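PDB 6YF6: galactose-binding lectin, which binds a fucoside through a calcium ion and, by its name, probably galactose too, this chain being the C-terminal lectin domain of the longer protein. Local coordinates for residues 38-52 with 123-137. Numbering follows the deposited sequence.
Sequences VEFITRPNKNHAGEI and VVSHVSASMGNDFRI. With CA (calcium ion), chain D; SFU (methyl 1-seleno-alpha-L-fucopyranoside), chain C.
Thr42 OG1 binds the calcium ion at 2.3 Å and lies 2.9 Å from Asn133 O across the contact. Its place between backbone N and carbonyl carbon (chi1 57°) turns the hydroxyl inward to the metal. Ile41 O, Thr42 O, Ser130 O, Gly132 O and Asp134 OD1 complete the protein shell, and O3 and O4 of the selenofucoside fill two further positions. Asp134 OD2 lies 2.7 Å from the sugar O4. This calcium-mediated recognition is consistent with a PA-IL-like lectin: two loops at one end of a beta sandwich, each leading from one sheet to the other, share one ion. Behind the metal, Thr42 CB sits over the centre of one face of the His48 ring, while His48 NE2 donates to Arg43 O at 2.8 Å, nearly in the ring plane. Deeper in, Phe40 and Phe135 form an offset stack, planes 6° apart and centroids 4.5 Å apart; Phe40 CB sits over the Phe135 ring, whose edge meets Ile52 CD1 of the other sheet. On the sheet's other face, Arg136 NE and NH2 form a salt bridge with Glu39 OE1, guanidinium and carboxylate nearly coplanar, while Glu39 OE2 is hydrogen-bonded to Tyr29 OH of the second subunit.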
ATOM      1  N   VAL A  38      -3.146   5.678 -11.696  1.00 22.68           N
ATOM      2  CA  VAL A  38      -3.873   5.906 -12.942  1.00 24.14           C
ATOM      3  C   VAL A  38      -5.304   6.294 -12.597  1.00 24.14           C
ATOM      4  O   VAL A  38      -5.973   5.607 -11.818  1.00 24.55           O
ATOM      5  CB  VAL A  38      -3.855   4.653 -13.835  1.00 25.86           C
ATOM      6  CG1 VAL A  38      -4.596   4.925 -15.153  1.00 27.54           C
ATOM      7  CG2 VAL A  38      -2.435   4.187 -14.107  1.00 28.15           C
ATOM      8  N   GLU A  39      -5.788   7.378 -13.192  1.00 24.85           N
ATOM      9  CA  GLU A  39      -7.144   7.855 -12.960  1.00 25.94           C
ATOM     10  C   GLU A  39      -8.031   7.454 -14.130  1.00 24.61           C
ATOM     11  O   GLU A  39      -7.677   7.677 -15.293  1.00 22.49           O
ATOM     12  CB  GLU A  39      -7.163   9.375 -12.774  1.00 27.21           C
ATOM     13  CG  GLU A  39      -8.546   9.970 -12.530  1.00 27.42           C
ATOM     14  CD  GLU A  39      -8.505  11.178 -11.611  1.00 24.40           C
ATOM     15  OE1 GLU A  39      -8.084  11.024 -10.444  1.00 24.93           O
ATOM     16  OE2 GLU A  39      -8.890  12.282 -12.057  1.00 25.70           O
ATOM     17  N   PHE A  40      -9.179   6.862 -13.815  1.00 24.32           N
ATOM     18  CA  PHE A  40     -10.189   6.485 -14.800  1.00 23.17           C
ATOM     19  C   PHE A  40     -11.388   7.406 -14.590  1.00 23.33           C
ATOM     20  O   PHE A  40     -12.227   7.154 -13.721  1.00 23.95           O
ATOM     21  CB  PHE A  40     -10.580   5.016 -14.656  1.00 23.36           C
ATOM     22  CG  PHE A  40      -9.435   4.057 -14.847  1.00 23.59           C
ATOM     23  CD1 PHE A  40      -8.516   3.839 -13.834  1.00 24.67           C
ATOM     24  CD2 PHE A  40      -9.282   3.369 -16.041  1.00 23.16           C
ATOM     25  CE1 PHE A  40      -7.464   2.957 -14.011  1.00 24.16           C
ATOM     26  CE2 PHE A  40      -8.234   2.488 -16.223  1.00 22.92           C
ATOM     27  CZ  PHE A  40      -7.324   2.280 -15.209  1.00 23.24           C
ATOM     28  N   ILE A  41     -11.457   8.482 -15.379  1.00 21.76           N
ATOM     29  CA  ILE A  41     -12.556   9.446 -15.280  1.00 25.12           C
ATOM     30  C   ILE A  41     -13.709   9.126 -16.223  1.00 21.94           C
ATOM     31  O   ILE A  41     -14.784   9.737 -16.100  1.00 24.26           O
ATOM     32  CB  ILE A  41     -11.997  10.862 -15.540  1.00 25.66           C
ATOM     33  CG1 ILE A  41     -12.900  11.929 -14.920  1.00 28.36           C
ATOM     34  CG2 ILE A  41     -11.818  11.082 -17.028  1.00 28.59           C
ATOM     35  CD1 ILE A  41     -12.923  11.894 -13.397  1.00 28.10           C
ATOM     36  N   THR A  42     -13.525   8.186 -17.155  1.00 21.88           N
ATOM     37  CA  THR A  42     -14.559   7.700 -18.065  1.00 23.98           C
ATOM     38  C   THR A  42     -15.421   8.822 -18.631  1.00 26.16           C
ATOM     39  O   THR A  42     -16.522   9.094 -18.139  1.00 26.28           O
ATOM     40  CB  THR A  42     -15.434   6.649 -17.366  1.00 24.57           C
ATOM     41  OG1 THR A  42     -16.024   7.195 -16.180  1.00 27.26           O
ATOM     42  CG2 THR A  42     -14.592   5.446 -16.995  1.00 22.41           C
ATOM     43  N   ARG A  43     -14.925   9.456 -19.693  1.00 29.08           N
ATOM     44  CA  ARG A  43     -15.565  10.629 -20.258  1.00 31.51           C
ATOM     45  C   ARG A  43     -16.880  10.263 -20.946  1.00 30.85           C
ATOM     46  O   ARG A  43     -17.124   9.098 -21.270  1.00 31.63           O
ATOM     47  CB  ARG A  43     -14.638  11.300 -21.267  1.00 33.45           C
ATOM     48  CG  ARG A  43     -13.310  11.809 -20.716  1.00 34.04           C
ATOM     49  CD  ARG A  43     -12.519  12.424 -21.853  1.00 34.53           C
ATOM     50  NE  ARG A  43     -11.145  12.779 -21.515  1.00 33.14           N
ATOM     51  CZ  ARG A  43     -10.308  13.348 -22.376  1.00 34.43           C
ATOM     52  NH1 ARG A  43     -10.716  13.617 -23.612  1.00 36.70           N
ATOM     53  NH2 ARG A  43      -9.071  13.648 -22.012  1.00 32.35           N
ATOM     54  N   PRO A  44     -17.735  11.257 -21.203  1.00 30.88           N
ATOM     55  CA  PRO A  44     -19.038  10.967 -21.814  1.00 30.59           C
ATOM     56  C   PRO A  44     -18.916  10.310 -23.182  1.00 32.40           C
ATOM     57  O   PRO A  44     -17.998  10.589 -23.955  1.00 32.56           O
ATOM     58  CB  PRO A  44     -19.693  12.354 -21.924  1.00 32.42           C
ATOM     59  CG  PRO A  44     -19.007  13.187 -20.889  1.00 31.96           C
ATOM     60  CD  PRO A  44     -17.597  12.677 -20.830  1.00 31.00           C
ATOM     61  N   ASN A  45     -19.867   9.418 -23.467  1.00 34.62           N
ATOM     62  CA  ASN A  45     -20.098   8.889 -24.814  1.00 37.37           C
ATOM     63  C   ASN A  45     -18.921   8.079 -25.338  1.00 35.10           C
ATOM     64  O   ASN A  45     -18.627   8.094 -26.535  1.00 34.48           O
ATOM     65  CB  ASN A  45     -20.441  10.015 -25.792  1.00 41.74           C
ATOM     66  CG  ASN A  45     -21.742  10.702 -25.444  1.00 43.28           C
ATOM     67  OD1 ASN A  45     -22.586  10.137 -24.747  1.00 42.76           O
ATOM     68  ND2 ASN A  45     -21.914  11.926 -25.929  1.00 45.89           N
ATOM     69  N   LYS A  46     -18.240   7.368 -24.447  1.00 31.22           N
ATOM     70  CA  LYS A  46     -17.325   6.305 -24.822  1.00 29.40           C
ATOM     71  C   LYS A  46     -17.730   5.058 -24.050  1.00 28.23           C
ATOM     72  O   LYS A  46     -18.359   5.142 -22.991  1.00 28.39           O
ATOM     73  CB  LYS A  46     -15.869   6.682 -24.534  1.00 30.13           C
ATOM     74  CG  LYS A  46     -15.406   7.914 -25.297  1.00 32.26           C
ATOM     75  CD  LYS A  46     -13.960   8.260 -24.983  1.00 33.45           C
ATOM     76  CE  LYS A  46     -13.573   9.619 -25.563  1.00 35.93           C
ATOM     77  NZ  LYS A  46     -12.093   9.773 -25.668  1.00 36.58           N
ATOM     78  N   ASN A  47     -17.381   3.895 -24.592  1.00 28.59           N
ATOM     79  CA  ASN A  47     -17.709   2.622 -23.957  1.00 28.59           C
ATOM     80  C   ASN A  47     -16.540   2.214 -23.065  1.00 27.05           C
ATOM     81  O   ASN A  47     -15.455   1.891 -23.559  1.00 29.41           O
ATOM     82  CB  ASN A  47     -18.018   1.559 -25.009  1.00 29.08           C
ATOM     83  CG  ASN A  47     -18.656   0.319 -24.409  1.00 30.29           C
ATOM     84  OD1 ASN A  47     -18.111  -0.282 -23.486  1.00 30.92           O
ATOM     85  ND2 ASN A  47     -19.816  -0.065 -24.926  1.00 30.72           N
ATOM     86  N   HIS A  48     -16.757   2.234 -21.748  1.00 25.39           N
ATOM     87  CA  HIS A  48     -15.712   1.946 -20.773  1.00 23.32           C
ATOM     88  C   HIS A  48     -15.782   0.525 -20.226  1.00 23.44           C
ATOM     89  O   HIS A  48     -15.169   0.233 -19.193  1.00 21.62           O
ATOM     90  CB  HIS A  48     -15.786   2.966 -19.640  1.00 23.49           C
ATOM     91  CG  HIS A  48     -15.842   4.378 -20.127  1.00 24.55           C
ATOM     92  ND1 HIS A  48     -14.734   5.038 -20.610  1.00 22.62           N
ATOM     93  CD2 HIS A  48     -16.879   5.240 -20.251  1.00 24.10           C
ATOM     94  CE1 HIS A  48     -15.081   6.253 -20.991  1.00 23.89           C
ATOM     95  NE2 HIS A  48     -16.376   6.403 -20.780  1.00 24.21           N
ATOM     96  N   ALA A  49     -16.500  -0.367 -20.899  1.00 27.04           N
ATOM     97  CA  ALA A  49     -16.519  -1.781 -20.554  1.00 28.04           C
ATOM     98  C   ALA A  49     -15.574  -2.534 -21.480  1.00 27.17           C
ATOM     99  O   ALA A  49     -15.584  -2.314 -22.698  1.00 25.02           O
ATOM    100  CB  ALA A  49     -17.929  -2.360 -20.655  1.00 30.16           C
ATOM    101  N   GLY A  50     -14.769  -3.420 -20.903  1.00 26.78           N
ATOM    102  CA  GLY A  50     -13.785  -4.193 -21.620  1.00 26.43           C
ATOM    103  C   GLY A  50     -12.459  -4.149 -20.894  1.00 25.79           C
ATOM    104  O   GLY A  50     -12.392  -3.854 -19.695  1.00 26.53           O
ATOM    105  N   GLU A  51     -11.390  -4.442 -21.626  1.00 25.38           N
ATOM    106  CA  GLU A  51     -10.049  -4.446 -21.049  1.00 25.69           C
ATOM    107  C   GLU A  51      -9.521  -3.015 -21.000  1.00 25.81           C
ATOM    108  O   GLU A  51      -9.363  -2.367 -22.039  1.00 28.08           O
ATOM    109  CB  GLU A  51      -9.135  -5.366 -21.857  1.00 26.33           C
ATOM    110  CG  GLU A  51      -9.657  -6.808 -21.911  1.00 27.48           C
ATOM    111  CD  GLU A  51      -8.729  -7.781 -22.621  1.00 30.12           C
ATOM    112  OE1 GLU A  51      -7.762  -7.342 -23.275  1.00 31.28           O
ATOM    113  OE2 GLU A  51      -8.973  -9.002 -22.520  1.00 31.39           O
ATOM    114  N   ILE A  52      -9.268  -2.520 -19.785  1.00 24.58           N
ATOM    115  CA  ILE A  52      -8.878  -1.128 -19.583  1.00 23.76           C
ATOM    116  C   ILE A  52      -7.379  -0.950 -19.358  1.00 23.62           C
ATOM    117  O   ILE A  52      -6.863   0.161 -19.567  1.00 24.78           O
ATOM    118  CB  ILE A  52      -9.655  -0.516 -18.397  1.00 24.75           C
ATOM    119  CG1 ILE A  52      -9.285  -1.234 -17.096  1.00 27.34           C
ATOM    120  CG2 ILE A  52     -11.155  -0.601 -18.646  1.00 23.68           C
ATOM    121  CD1 ILE A  52      -9.981  -0.689 -15.867  1.00 28.23           C
ATOM    122  N   VAL A 123      -6.815  -5.920 -16.959  1.00 24.32           N
ATOM    123  CA  VAL A 123      -7.822  -5.461 -16.012  1.00 23.12           C
ATOM    124  C   VAL A 123      -9.085  -5.154 -16.806  1.00 23.57           C
ATOM    125  O   VAL A 123      -9.023  -4.514 -17.862  1.00 25.27           O
ATOM    126  CB  VAL A 123      -7.331  -4.229 -15.238  1.00 23.32           C
ATOM    127  CG1 VAL A 123      -8.383  -3.765 -14.246  1.00 25.99           C
ATOM    128  CG2 VAL A 123      -6.023  -4.540 -14.522  1.00 22.27           C
ATOM    129  N   VAL A 124     -10.230  -5.614 -16.306  1.00 26.01           N
ATOM    130  CA  VAL A 124     -11.474  -5.626 -17.065  1.00 27.97           C
ATOM    131  C   VAL A 124     -12.523  -4.816 -16.319  1.00 26.34           C
ATOM    132  O   VAL A 124     -12.771  -5.055 -15.132  1.00 28.08           O
ATOM    133  CB  VAL A 124     -11.970  -7.066 -17.302  1.00 27.91           C
ATOM    134  CG1 VAL A 124     -13.296  -7.058 -18.049  1.00 27.59           C
ATOM    135  CG2 VAL A 124     -10.926  -7.873 -18.064  1.00 28.74           C
ATOM    136  N   SER A 125     -13.136  -3.862 -17.020  1.00 24.03           N
ATOM    137  CA  SER A 125     -14.283  -3.118 -16.518  1.00 22.78           C
ATOM    138  C   SER A 125     -15.574  -3.715 -17.062  1.00 23.96           C
ATOM    139  O   SER A 125     -15.670  -4.032 -18.251  1.00 26.51           O
ATOM    140  CB  SER A 125     -14.210  -1.645 -16.920  1.00 22.02           C
ATOM    141  OG  SER A 125     -15.457  -1.011 -16.690  1.00 23.54           O
ATOM    142  N   HIS A 126     -16.571  -3.849 -16.190  1.00 26.07           N
ATOM    143  CA  HIS A 126     -17.873  -4.385 -16.563  1.00 28.68           C
ATOM    144  C   HIS A 126     -18.944  -3.306 -16.637  1.00 28.33           C
ATOM    145  O   HIS A 126     -20.125  -3.626 -16.806  1.00 30.84           O
ATOM    146  CB  HIS A 126     -18.286  -5.480 -15.579  1.00 30.95           C
ATOM    147  CG  HIS A 126     -17.301  -6.602 -15.488  1.00 27.36           C
ATOM    148  ND1 HIS A 126     -17.544  -7.850 -16.023  1.00 31.56           N
ATOM    149  CD2 HIS A 126     -16.066  -6.663 -14.938  1.00 26.84           C
ATOM    150  CE1 HIS A 126     -16.503  -8.632 -15.801  1.00 28.80           C
ATOM    151  NE2 HIS A 126     -15.592  -7.936 -15.143  1.00 27.90           N
ATOM    152  N   VAL A 127     -18.557  -2.038 -16.530  1.00 27.06           N
ATOM    153  CA  VAL A 127     -19.478  -0.910 -16.602  1.00 27.54           C
ATOM    154  C   VAL A 127     -19.052  -0.045 -17.779  1.00 26.93           C
ATOM    155  O   VAL A 127     -17.947   0.514 -17.777  1.00 25.72           O
ATOM    156  CB  VAL A 127     -19.488  -0.103 -15.293  1.00 27.72           C
ATOM    157  CG1 VAL A 127     -20.411   1.105 -15.405  1.00 26.01           C
ATOM    158  CG2 VAL A 127     -19.909  -0.992 -14.129  1.00 29.87           C
ATOM    159  N   SER A 128     -19.918   0.055 -18.787  1.00 29.20           N
ATOM    160  CA  SER A 128     -19.636   0.899 -19.940  1.00 29.80           C
ATOM    161  C   SER A 128     -19.970   2.365 -19.694  1.00 30.00           C
ATOM    162  O   SER A 128     -19.528   3.224 -20.465  1.00 29.87           O
ATOM    163  CB  SER A 128     -20.418   0.402 -21.161  1.00 31.98           C
ATOM    164  OG  SER A 128     -21.817   0.512 -20.953  1.00 32.76           O
ATOM    165  N   ALA A 129     -20.711   2.667 -18.631  1.00 31.13           N
ATOM    166  CA  ALA A 129     -21.258   4.001 -18.440  1.00 30.69           C
ATOM    167  C   ALA A 129     -20.158   5.036 -18.239  1.00 26.88           C
ATOM    168  O   ALA A 129     -19.057   4.730 -17.774  1.00 23.29           O
ATOM    169  CB  ALA A 129     -22.199   4.017 -17.235  1.00 32.00           C
ATOM    170  N   SER A 130     -20.472   6.278 -18.605  1.00 26.70           N
ATOM    171  CA  SER A 130     -19.624   7.423 -18.307  1.00 24.91           C
ATOM    172  C   SER A 130     -20.114   8.213 -17.102  1.00 23.24           C
ATOM    173  O   SER A 130     -19.300   8.833 -16.408  1.00 22.78           O
ATOM    174  CB  SER A 130     -19.547   8.352 -19.522  1.00 25.57           C
ATOM    175  OG  SER A 130     -20.791   8.987 -19.743  1.00 29.52           O
ATOM    176  N   MET A 131     -21.422   8.198 -16.844  1.00 25.41           N
ATOM    177  CA  MET A 131     -21.993   8.827 -15.657  1.00 28.00           C
ATOM    178  C   MET A 131     -21.489   8.094 -14.421  1.00 27.22           C
ATOM    179  O   MET A 131     -21.921   6.972 -14.139  1.00 29.02           O
ATOM    180  CB  MET A 131     -23.517   8.795 -15.725  1.00 33.28           C
ATOM    181  CG  MET A 131     -24.120   9.745 -16.744  1.00 40.23           C
ATOM    182  SD  MET A 131     -23.946  11.479 -16.266  1.00 42.30           S
ATOM    183  CE  MET A 131     -25.089  11.587 -14.892  1.00 43.76           C
ATOM    184  N   GLY A 132     -20.580   8.722 -13.682  1.00 27.78           N
ATOM    185  CA  GLY A 132     -19.903   8.040 -12.601  1.00 26.85           C
ATOM    186  C   GLY A 132     -18.857   7.088 -13.144  1.00 26.27           C
ATOM    187  O   GLY A 132     -18.152   7.413 -14.104  1.00 24.24           O
ATOM    188  N   ASN A 133     -18.751   5.902 -12.554  1.00 26.28           N
ATOM    189  CA  ASN A 133     -17.782   4.909 -13.006  1.00 25.66           C
ATOM    190  C   ASN A 133     -16.367   5.490 -13.001  1.00 24.18           C
ATOM    191  O   ASN A 133     -15.603   5.334 -13.957  1.00 22.48           O
ATOM    192  CB  ASN A 133     -18.164   4.394 -14.397  1.00 27.25           C
ATOM    193  CG  ASN A 133     -17.416   3.137 -14.774  1.00 27.40           C
ATOM    194  OD1 ASN A 133     -16.969   2.391 -13.909  1.00 25.23           O
ATOM    195  ND2 ASN A 133     -17.275   2.897 -16.071  1.00 28.80           N
ATOM    196  N   ASP A 134     -16.024   6.170 -11.908  1.00 23.84           N
ATOM    197  CA  ASP A 134     -14.742   6.850 -11.750  1.00 23.79           C
ATOM    198  C   ASP A 134     -13.923   6.171 -10.658  1.00 20.01           C
ATOM    199  O   ASP A 134     -14.428   5.934  -9.556  1.00 21.43           O
ATOM    200  CB  ASP A 134     -14.957   8.326 -11.402  1.00 24.14           C
ATOM    201  CG  ASP A 134     -15.911   9.013 -12.357  1.00 24.82           C
ATOM    202  OD1 ASP A 134     -15.606   9.057 -13.567  1.00 23.86           O
ATOM    203  OD2 ASP A 134     -16.964   9.506 -11.901  1.00 24.85           O
ATOM    204  N   PHE A 135     -12.659   5.875 -10.954  1.00 19.95           N
ATOM    205  CA  PHE A 135     -11.832   5.128 -10.015  1.00 20.13           C
ATOM    206  C   PHE A 135     -10.362   5.324 -10.361  1.00 20.49           C
ATOM    207  O   PHE A 135     -10.014   5.891 -11.399  1.00 20.48           O
ATOM    208  CB  PHE A 135     -12.206   3.636 -10.011  1.00 20.89           C
ATOM    209  CG  PHE A 135     -12.177   2.990 -11.373  1.00 23.73           C
ATOM    210  CD1 PHE A 135     -13.221   3.172 -12.268  1.00 25.71           C
ATOM    211  CD2 PHE A 135     -11.115   2.182 -11.747  1.00 23.00           C
ATOM    212  CE1 PHE A 135     -13.199   2.570 -13.518  1.00 26.30           C
ATOM    213  CE2 PHE A 135     -11.087   1.580 -12.991  1.00 23.61           C
ATOM    214  CZ  PHE A 135     -12.132   1.775 -13.879  1.00 25.36           C
ATOM    215  N   ARG A 136      -9.500   4.854  -9.457  1.00 21.57           N
ATOM    216  CA  ARG A 136      -8.055   4.963  -9.609  1.00 21.19           C
ATOM    217  C   ARG A 136      -7.401   3.626  -9.288  1.00 19.88           C
ATOM    218  O   ARG A 136      -7.867   2.881  -8.422  1.00 19.29           O
ATOM    219  CB  ARG A 136      -7.468   6.054  -8.685  1.00 22.70           C
ATOM    220  CG  ARG A 136      -7.881   7.490  -9.026  1.00 22.75           C
ATOM    221  CD  ARG A 136      -7.522   8.457  -7.893  1.00 23.51           C
ATOM    222  NE  ARG A 136      -7.646   9.857  -8.287  1.00 24.94           N
ATOM    223  CZ  ARG A 136      -7.632  10.888  -7.442  1.00 24.26           C
ATOM    224  NH1 ARG A 136      -7.507  10.691  -6.137  1.00 26.82           N
ATOM    225  NH2 ARG A 136      -7.752  12.123  -7.906  1.00 24.60           N
ATOM    226  N   ILE A 137      -6.309   3.331  -9.992  1.00 18.82           N
ATOM    227  CA  ILE A 137      -5.464   2.174  -9.714  1.00 18.94           C
ATOM    228  C   ILE A 137      -4.060   2.680  -9.419  1.00 20.26           C
ATOM    229  O   ILE A 137      -3.415   3.275 -10.292  1.00 22.62           O
ATOM    230  CB  ILE A 137      -5.445   1.176 -10.882  1.00 19.84           C
ATOM    231  CG1 ILE A 137      -6.807   0.489 -11.002  1.00 21.00           C
ATOM    232  CG2 ILE A 137      -4.326   0.153 -10.675  1.00 21.25           C
ATOM    233  CD1 ILE A 137      -7.014  -0.268 -12.306  1.00 20.95           C
TER
HETATM  234 CA    CA D 302     -17.041   9.189 -15.569  1.00 21.95          CA
HETATM  235  C1  SFU C 301     -20.468  12.797 -15.301  1.00 34.30           C
HETATM  236  C2  SFU C 301     -19.298  12.236 -16.110  1.00 21.73           C
HETATM  237  C3  SFU C 301     -17.944  12.386 -15.384  1.00 23.73           C
HETATM  238  C4  SFU C 301     -18.086  11.803 -13.984  1.00 27.29           C
HETATM  239  C5  SFU C 301     -19.213  12.546 -13.270  1.00 30.56           C
HETATM  240  C6  SFU C 301     -19.392  11.969 -11.874  1.00 34.79           C
HETATM  241  O2  SFU C 301     -19.242  12.902 -17.359  1.00 19.34           O
HETATM  242  O3  SFU C 301     -16.965  11.613 -16.058  1.00 26.16           O
HETATM  243  O4  SFU C 301     -18.443  10.431 -14.021  1.00 23.36           O
HETATM  244  O5  SFU C 301     -20.474  12.392 -13.959  1.00 24.56           O
HETATM  245  CM  SFU C 301     -21.875  15.235 -14.210  1.00 45.17           C
HETATM  246 SE   SFU C 301     -20.425  14.810 -15.393  1.00 44.71          SE
HETATM  247  O   HOH W   1     -21.417   7.648 -22.222  1.00 29.93           O